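PDB 3DWG: 9.5 kDa culture filtrate antigen cfp10A from Mycobacterium tuberculosis, which probably serves, in its thiocarboxylated form, as the sulfur donor for CysM-dependent cysteine biosynthesis. Local coordinates for residues T9-R12 with P13-G16; T76-A79 with D80-V84; D65-V68 with R69-G72. All blocks are in the same frame, centred on the assembly; numbering follows the deposited sequence. Where two conformers were deposited one is given.

Contact 1. Residues T9-R12 with P13-G16; sequences TILR and PHTG
Leu-11 and Arg-12 each offer a carbonyl to the chain three residues on, and the two bonds turn the chain within the loop between strands 3-6 and 20-23, the first hairpin of the ubiquitin-like beta-grasp fold. The backbone bonds come first: His-14 N donates to Leu-11 O at 3.0 Å, and Thr-15 N to Arg-12 O at 3.1 Å. Pro-13 N, between them, has no proton to give.

Among the polar side chains, Arg-12 is extended from CG to NE, its CG passing Thr-15 OG1 at 4.1 Å and its NE bonding to Ile-7 O. Its NH1 forms a salt bridge with an acidic side chain of a neighbouring protein chain. The His-14 ring is held at both nitrogens: ND1 bonds to Ser-40 O and NE2 to Arg-45 NH1 of helix 42-46, two partners that fix the rotation of the ring. Thr-15 OG1 has its main partner in Gln-18 O.

Apolar contact is made by Leu-11, which packs on Arg-45 and Leu-46 of the same helix. A last kind of contact sets a carbonyl oxygen against a ring edge: Leu-11 O lies in the plane of the imidazole, 3.6 Å from His-14 CD2.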
ATOM      1  N   THR C   9      15.640  14.774  23.574  1.00 21.18           N
ATOM      2  CA  THR C   9      15.424  16.131  24.104  0.50 22.62           C
ATOM      3  C   THR C   9      15.192  16.167  25.605  1.00 22.88           C
ATOM      4  O   THR C   9      15.717  17.049  26.303  1.00 24.07           O
ATOM      5  CB  THR C   9      14.293  16.807  23.293  0.50 22.72           C
ATOM      6  OG1 THR C   9      14.769  16.924  21.959  0.50 21.27           O
ATOM      7  CG2 THR C   9      13.969  18.215  23.822  0.50 22.24           C
ATOM      8  N   ILE C  10      14.420  15.208  26.120  1.00 23.09           N
ATOM      9  CA  ILE C  10      14.076  15.172  27.533  1.00 24.72           C
ATOM     10  C   ILE C  10      15.299  15.032  28.475  1.00 24.63           C
ATOM     11  O   ILE C  10      15.240  15.470  29.618  1.00 25.99           O
ATOM     12  CB  ILE C  10      13.019  14.117  27.790  1.00 26.27           C
ATOM     13  CG1 ILE C  10      12.444  14.261  29.179  1.00 29.87           C
ATOM     14  CG2 ILE C  10      13.562  12.679  27.494  1.00 23.73           C
ATOM     15  CD1 ILE C  10      11.409  13.216  29.518  1.00 33.62           C
ATOM     16  N   LEU C  11      16.390  14.478  27.967  1.00 24.13           N
ATOM     17  CA  LEU C  11      17.583  14.285  28.814  1.00 24.04           C
ATOM     18  C   LEU C  11      18.685  15.289  28.591  1.00 25.59           C
ATOM     19  O   LEU C  11      19.761  15.240  29.252  1.00 24.15           O
ATOM     20  CB  LEU C  11      18.158  12.874  28.637  1.00 23.57           C
ATOM     21  CG  LEU C  11      17.240  11.721  29.038  1.00 24.47           C
ATOM     22  CD1 LEU C  11      17.967  10.434  28.690  1.00 28.79           C
ATOM     23  CD2 LEU C  11      16.934  11.856  30.553  1.00 27.41           C
ATOM     24  N   ARG C  12      18.466  16.205  27.643  1.00 24.41           N
ATOM     25  CA  ARG C  12      19.511  17.174  27.299  1.00 25.07           C
ATOM     26  C   ARG C  12      19.855  18.213  28.395  1.00 25.43           C
ATOM     27  O   ARG C  12      20.928  18.807  28.355  1.00 25.59           O
ATOM     28  CB  ARG C  12      19.140  17.851  25.987  1.00 25.52           C
ATOM     29  CG  ARG C  12      19.402  16.955  24.784  1.00 24.56           C
ATOM     30  CD  ARG C  12      18.944  17.613  23.469  1.00 22.80           C
ATOM     31  NE  ARG C  12      18.618  16.557  22.517  1.00 25.61           N
ATOM     32  CZ  ARG C  12      18.019  16.719  21.349  1.00 28.19           C
ATOM     33  NH1 ARG C  12      17.698  17.936  20.943  1.00 25.06           N
ATOM     34  NH2 ARG C  12      17.759  15.651  20.592  1.00 24.28           N
ATOM     35  N   PRO C  13      18.958  18.436  29.350  1.00 25.90           N
ATOM     36  CA  PRO C  13      19.411  19.266  30.477  1.00 27.92           C
ATOM     37  C   PRO C  13      20.574  18.649  31.250  1.00 29.19           C
ATOM     38  O   PRO C  13      21.235  19.368  32.026  1.00 32.22           O
ATOM     39  CB  PRO C  13      18.190  19.275  31.385  1.00 27.85           C
ATOM     40  CG  PRO C  13      17.043  19.200  30.431  1.00 27.96           C
ATOM     41  CD  PRO C  13      17.529  18.099  29.500  1.00 27.36           C
ATOM     42  N   HIS C  14      20.812  17.346  31.088  1.00 28.25           N
ATOM     43  CA  HIS C  14      21.963  16.712  31.761  1.00 27.23           C
ATOM     44  C   HIS C  14      23.233  16.840  30.987  1.00 27.61           C
ATOM     45  O   HIS C  14      24.337  16.669  31.547  1.00 27.46           O
ATOM     46  CB  HIS C  14      21.681  15.235  32.030  1.00 28.86           C
ATOM     47  CG  HIS C  14      20.569  15.034  32.987  1.00 29.65           C
ATOM     48  ND1 HIS C  14      20.772  15.012  34.350  1.00 31.75           N
ATOM     49  CD2 HIS C  14      19.235  14.878  32.797  1.00 31.43           C
ATOM     50  CE1 HIS C  14      19.608  14.860  34.958  1.00 33.29           C
ATOM     51  NE2 HIS C  14      18.660  14.778  34.040  1.00 33.50           N
ATOM     52  N   THR C  15      23.111  17.115  29.699  1.00 26.33           N
ATOM     53  CA  THR C  15      24.254  17.160  28.824  1.00 26.12           C
ATOM     54  C   THR C  15      24.526  18.582  28.327  1.00 27.36           C
ATOM     55  O   THR C  15      25.109  18.743  27.276  1.00 28.09           O
ATOM     56  CB  THR C  15      24.076  16.233  27.615  1.00 26.23           C
ATOM     57  OG1 THR C  15      22.830  16.560  26.939  1.00 25.18           O
ATOM     58  CG2 THR C  15      24.031  14.768  28.070  1.00 25.34           C
ATOM     59  N   GLY C  16      24.126  19.588  29.097  1.00 28.86           N
ATOM     60  CA  GLY C  16      24.337  20.977  28.681  1.00 30.06           C
ATOM     61  C   GLY C  16      23.651  21.317  27.371  1.00 30.78           C
ATOM     62  O   GLY C  16      24.125  22.170  26.587  1.00 31.31           O
TER

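Contact 2. Residues T76-A79 with D80-V84; sequences TAIA and DGDSV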
ATOM      1  N   THR C  76      25.260  -5.660  27.197  1.00 19.49           N
ATOM      2  CA  THR C  76      25.456  -5.676  25.789  1.00 20.50           C
ATOM      3  C   THR C  76      26.818  -5.133  25.397  1.00 20.69           C
ATOM      4  O   THR C  76      27.180  -4.013  25.823  1.00 19.68           O
ATOM      5  CB  THR C  76      24.365  -4.805  25.125  1.00 18.27           C
ATOM      6  OG1 THR C  76      23.067  -5.333  25.393  1.00 19.41           O
ATOM      7  CG2 THR C  76      24.623  -4.767  23.584  1.00 20.88           C
ATOM      8  N   ALA C  77      27.575  -5.887  24.587  1.00 21.13           N
ATOM      9  CA  ALA C  77      28.924  -5.464  24.194  1.00 22.17           C
ATOM     10  C   ALA C  77      28.913  -4.283  23.285  1.00 23.89           C
ATOM     11  O   ALA C  77      28.034  -4.169  22.393  1.00 24.27           O
ATOM     12  CB  ALA C  77      29.695  -6.604  23.539  1.00 23.98           C
ATOM     13  N   ILE C  78      29.904  -3.434  23.473  1.00 24.58           N
ATOM     14  CA  ILE C  78      30.027  -2.212  22.723  1.00 25.14           C
ATOM     15  C   ILE C  78      31.450  -2.146  22.191  1.00 27.97           C
ATOM     16  O   ILE C  78      32.404  -2.470  22.917  1.00 27.97           O
ATOM     17  CB  ILE C  78      29.619  -0.984  23.568  1.00 27.39           C
ATOM     18  CG1 ILE C  78      28.085  -0.936  23.653  1.00 23.33           C
ATOM     19  CG2 ILE C  78      30.044   0.302  22.903  1.00 26.53           C
ATOM     20  CD1 ILE C  78      27.545   0.219  24.371  1.00 25.27           C
ATOM     21  N   ALA C  79      31.594  -1.756  20.925  1.00 28.27           N
ATOM     22  CA  ALA C  79      32.936  -1.690  20.320  1.00 29.59           C
ATOM     23  C   ALA C  79      33.194  -0.259  19.914  1.00 31.04           C
ATOM     24  O   ALA C  79      32.249   0.532  19.739  1.00 30.16           O
ATOM     25  CB  ALA C  79      33.014  -2.614  19.127  1.00 29.82           C
ATOM     26  N   ASP C  80      34.468   0.102  19.763  1.00 30.59           N
ATOM     27  CA  ASP C  80      34.830   1.397  19.219  1.00 31.25           C
ATOM     28  C   ASP C  80      34.086   1.718  17.905  1.00 29.85           C
ATOM     29  O   ASP C  80      33.937   0.865  17.031  1.00 31.39           O
ATOM     30  CB  ASP C  80      36.345   1.404  18.975  1.00 31.43           C
ATOM     31  CG  ASP C  80      36.902   2.791  18.737  1.00 36.69           C
ATOM     32  OD1 ASP C  80      36.555   3.748  19.465  1.00 39.66           O
ATOM     33  OD2 ASP C  80      37.735   2.912  17.807  1.00 42.95           O
ATOM     34  N   GLY C  81      33.603   2.945  17.769  1.00 29.79           N
ATOM     35  CA  GLY C  81      32.857   3.358  16.605  1.00 28.71           C
ATOM     36  C   GLY C  81      31.355   3.072  16.641  1.00 28.95           C
ATOM     37  O   GLY C  81      30.612   3.496  15.737  1.00 28.32           O
ATOM     38  N   ASP C  82      30.900   2.361  17.674  1.00 26.35           N
ATOM     39  CA  ASP C  82      29.456   2.047  17.750  1.00 25.79           C
ATOM     40  C   ASP C  82      28.634   3.299  18.038  1.00 24.58           C
ATOM     41  O   ASP C  82      29.156   4.298  18.545  1.00 23.72           O
ATOM     42  CB  ASP C  82      29.144   1.015  18.837  1.00 25.56           C
ATOM     43  CG  ASP C  82      29.556  -0.382  18.486  1.00 23.91           C
ATOM     44  OD1 ASP C  82      29.966  -0.702  17.354  1.00 28.21           O
ATOM     45  OD2 ASP C  82      29.388  -1.224  19.386  1.00 26.98           O
ATOM     46  N   SER C  83      27.346   3.249  17.669  1.00 22.82           N
ATOM     47  CA  SER C  83      26.378   4.295  17.995  1.00 23.36           C
ATOM     48  C   SER C  83      25.492   3.723  19.080  1.00 21.75           C
ATOM     49  O   SER C  83      25.106   2.531  19.030  1.00 23.31           O
ATOM     50  CB  SER C  83      25.441   4.555  16.807  1.00 23.78           C
ATOM     51  OG  SER C  83      24.677   3.371  16.516  1.00 29.95           O
ATOM     52  N   VAL C  84      25.175   4.580  20.017  1.00 19.66           N
ATOM     53  CA  VAL C  84      24.204   4.257  21.039  1.00 19.14           C
ATOM     54  C   VAL C  84      23.063   5.281  20.974  1.00 18.71           C
ATOM     55  O   VAL C  84      23.316   6.510  20.947  1.00 19.63           O
ATOM     56  CB  VAL C  84      24.834   4.270  22.496  1.00 17.97           C
ATOM     57  CG1 VAL C  84      23.755   4.095  23.518  1.00 18.23           C
ATOM     58  CG2 VAL C  84      25.894   3.159  22.593  1.00 20.12           C
TER
HETATM   59  O   HOH W   1      28.730  -3.691  19.505  1.00 30.59           O
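Ala-79 and Asp-82 close a type II beta turn in which Asp-82 N donates to Ala-79 O at 3.1 Å, and Gly-81 takes the positive phi (86°) that the third position of such a turn needs.

The same two residues are joined a second time through a side chain. Asp-82 CG lies beside its own backbone N (chi1 -74°), which swings the carboxylate back across the turn and brings OD2 to 2.7 Å from Ala-79 N. The bond is almost straight at the hydrogen (175°), although the N-H meets OD2 from well above the carboxylate plane. A water adds a further grip, donating to Asp-82 OD2 and to Ala-77 O, while OD1 is bonded to Asn-64 ND2; both carboxylate oxygens therefore have partners that hold the group in its rotation. Asp-80 OD1 bonds instead to Asn-2 N.

The apolar part of the contact is Ile-78 CD1 on Val-84 CG2, 3.8 Å apart, the two side chains crossing at about a right angle. They enter the core with Val-3, Ile-61 and Val-63. A tight turn, braced by its own aspartate, thus leads into strand 83-88, the central strand of the beta-grasp sheet.

Contact 3. Residues D65-V68 with R69-G72; sequences DEDV and RFSG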
ATOM      1  N   ASP C  65      21.575   0.222  16.377  1.00 19.69           N
ATOM      2  CA  ASP C  65      20.176   0.021  16.008  1.00 20.91           C
ATOM      3  C   ASP C  65      19.490  -1.201  16.603  1.00 19.24           C
ATOM      4  O   ASP C  65      18.309  -1.419  16.356  1.00 19.82           O
ATOM      5  CB  ASP C  65      20.009   0.049  14.489  1.00 21.60           C
ATOM      6  CG  ASP C  65      20.273   1.466  13.903  1.00 25.01           C
ATOM      7  OD1 ASP C  65      20.170   2.456  14.672  1.00 26.66           O
ATOM      8  OD2 ASP C  65      20.578   1.569  12.690  1.00 30.26           O
ATOM      9  N   GLU C  66      20.187  -1.956  17.467  1.00 18.85           N
ATOM     10  CA  GLU C  66      19.615  -3.136  18.065  1.00 19.42           C
ATOM     11  C   GLU C  66      19.244  -2.930  19.516  1.00 16.85           C
ATOM     12  O   GLU C  66      20.078  -2.518  20.305  1.00 18.16           O
ATOM     13  CB  GLU C  66      20.570  -4.345  17.920  1.00 18.69           C
ATOM     14  CG  GLU C  66      21.024  -4.555  16.443  1.00 26.45           C
ATOM     15  CD  GLU C  66      21.752  -5.864  16.175  1.00 28.01           C
ATOM     16  OE1 GLU C  66      22.512  -5.869  15.171  1.00 31.54           O
ATOM     17  OE2 GLU C  66      21.571  -6.845  16.983  1.00 32.99           O
ATOM     18  N   ASP C  67      18.003  -3.207  19.847  1.00 16.79           N
ATOM     19  CA  ASP C  67      17.459  -2.997  21.177  1.00 17.14           C
ATOM     20  C   ASP C  67      18.212  -3.858  22.191  1.00 16.61           C
ATOM     21  O   ASP C  67      18.203  -5.053  22.087  1.00 17.18           O
ATOM     22  CB  ASP C  67      15.974  -3.386  21.160  1.00 17.42           C
ATOM     23  CG  ASP C  67      15.249  -3.051  22.432  1.00 21.19           C
ATOM     24  OD1 ASP C  67      15.809  -2.986  23.561  1.00 18.49           O
ATOM     25  OD2 ASP C  67      14.020  -2.920  22.370  1.00 24.50           O
ATOM     26  N   VAL C  68      18.851  -3.196  23.134  1.00 16.86           N
ATOM     27  CA  VAL C  68      19.603  -3.930  24.192  1.00 16.60           C
ATOM     28  C   VAL C  68      18.755  -4.867  24.996  1.00 17.82           C
ATOM     29  O   VAL C  68      19.351  -5.800  25.592  1.00 19.02           O
ATOM     30  CB  VAL C  68      20.350  -2.947  25.107  1.00 16.20           C
ATOM     31  CG1 VAL C  68      21.290  -2.089  24.314  1.00 18.36           C
ATOM     32  CG2 VAL C  68      19.412  -2.121  25.982  1.00 16.27           C
ATOM     33  N   ARG C  69      17.424  -4.708  25.056  1.00 17.86           N
ATOM     34  CA  ARG C  69      16.634  -5.713  25.831  1.00 18.30           C
ATOM     35  C   ARG C  69      16.743  -7.150  25.299  1.00 20.30           C
ATOM     36  O   ARG C  69      16.391  -8.090  26.002  1.00 22.13           O
ATOM     37  CB  ARG C  69      15.210  -5.235  25.999  1.00 19.16           C
ATOM     38  CG  ARG C  69      15.124  -4.106  27.029  1.00 19.35           C
ATOM     39  CD  ARG C  69      13.698  -3.828  27.393  1.00 23.43           C
ATOM     40  NE  ARG C  69      13.553  -2.871  28.473  1.00 23.20           N
ATOM     41  CZ  ARG C  69      13.417  -1.558  28.314  1.00 24.37           C
ATOM     42  NH1 ARG C  69      13.438  -1.043  27.078  1.00 23.23           N
ATOM     43  NH2 ARG C  69      13.308  -0.774  29.390  1.00 22.36           N
ATOM     44  N   PHE C  70      17.238  -7.292  24.091  1.00 18.63           N
ATOM     45  CA  PHE C  70      17.340  -8.602  23.433  1.00 19.36           C
ATOM     46  C   PHE C  70      18.773  -9.031  23.232  1.00 19.40           C
ATOM     47  O   PHE C  70      19.004 -10.069  22.607  1.00 22.71           O
ATOM     48  CB  PHE C  70      16.533  -8.619  22.109  1.00 19.60           C
ATOM     49  CG  PHE C  70      15.110  -8.278  22.335  1.00 21.25           C
ATOM     50  CD1 PHE C  70      14.681  -6.929  22.245  1.00 19.70           C
ATOM     51  CD2 PHE C  70      14.186  -9.265  22.746  1.00 19.84           C
ATOM     52  CE1 PHE C  70      13.385  -6.573  22.503  1.00 21.41           C
ATOM     53  CE2 PHE C  70      12.856  -8.913  23.008  1.00 21.49           C
ATOM     54  CZ  PHE C  70      12.447  -7.557  22.904  1.00 21.58           C
ATOM     55  N   SER C  71      19.736  -8.295  23.798  1.00 19.07           N
ATOM     56  CA  SER C  71      21.159  -8.599  23.527  1.00 20.78           C
ATOM     57  C   SER C  71      21.976  -8.607  24.829  1.00 22.02           C
ATOM     58  O   SER C  71      23.205  -8.490  24.798  1.00 24.38           O
ATOM     59  CB  SER C  71      21.736  -7.561  22.545  1.00 21.45           C
ATOM     60  OG  SER C  71      21.643  -6.258  23.130  1.00 20.96           O
ATOM     61  N   GLY C  72      21.270  -8.672  25.949  1.00 20.65           N
ATOM     62  CA  GLY C  72      21.945  -8.735  27.265  1.00 22.78           C
ATOM     63  C   GLY C  72      21.772  -7.529  28.153  1.00 23.25           C
ATOM     64  O   GLY C  72      22.436  -7.410  29.222  1.00 23.45           O
TER
HETATM   65  O   HOH W   2      22.074  -4.334  21.207  1.00 20.05           O
HETATM   66  O   HOH W   3      12.610  -2.134  24.369  1.00 28.58           O
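Asp-67 meets Phe-70 edge-on. The carboxylate and the phenyl ring are nearly perpendicular, 88° apart, and the contact uses the ring's rim: Asp-67 CB lies in the ring plane, 3.9 Å from Phe-70 CD1, and Asp-67 OD2 is 3.7 Å from Phe-70 CE1, near that plane. An anionic oxygen beside the weakly positive C-H edge is probably favourable. Phe-70 also packs against the backbone of a neighbouring protein chain.

The other carboxylate oxygen turns to the backbone. With Asp-67 CG anti to its amide N (chi1 -173°), OD1 folds forward over the start of the 3-10 segment and accepts from Arg-69 N at 2.8 Å, the donor standing 37° out of the carboxylate plane. The guanidinium is turned steeply against this carboxylate, and no direct salt bridge forms: a water links OD2 to Arg-69 NH1 instead, donating to the former and accepting from the latter. NH1 is also held by Val-59 O. Outside the two segments, Asp-67 OD2 has a long and weak charge pairing with a basic side chain of the neighbouring protein chain.

Two backbone bonds complete the turn, Phe-70 N to Asp-67 O at 3.2 Å and Ser-71 N to Val-68 O at 3.1 Å. Ser-71 OG comes back alongside Val-68, 3.3 Å from its CA; its main partner is Thr-76 OG1, and a second water bridges it to Glu-66 O. Val-68 packs its side chain onto Leu-55, Ile-61 and Val-63.

The bond from Asp-67 OD1 to Arg-69 N makes an Asx turn, here opening a 3-10 segment as the chain leaves the short edge strand 66-67 of the beta-grasp sheet, where that edge meets the partner protein.

In the fold
From the N terminus, strand 3-6 runs into contact 1, which turns the chain within the loop before strand 20-23 and sets it against helix 42-46. After the helices and strand 59-63, the chain reaches contact 3, turning off edge strand 66-67, and then contact 2, which folds it back into strand 83-88. The three follow in series, neither nested nor crossed. Contact 1 lies on the opposite side of the chain's centre from the others, its centre about 21 Å from that of contact 2 and about 23 Å from that of contact 3. Contacts 2 and 3 touch through Ser-71 and Thr-76, linking two points within the connection between strands 66-67 and 83-88.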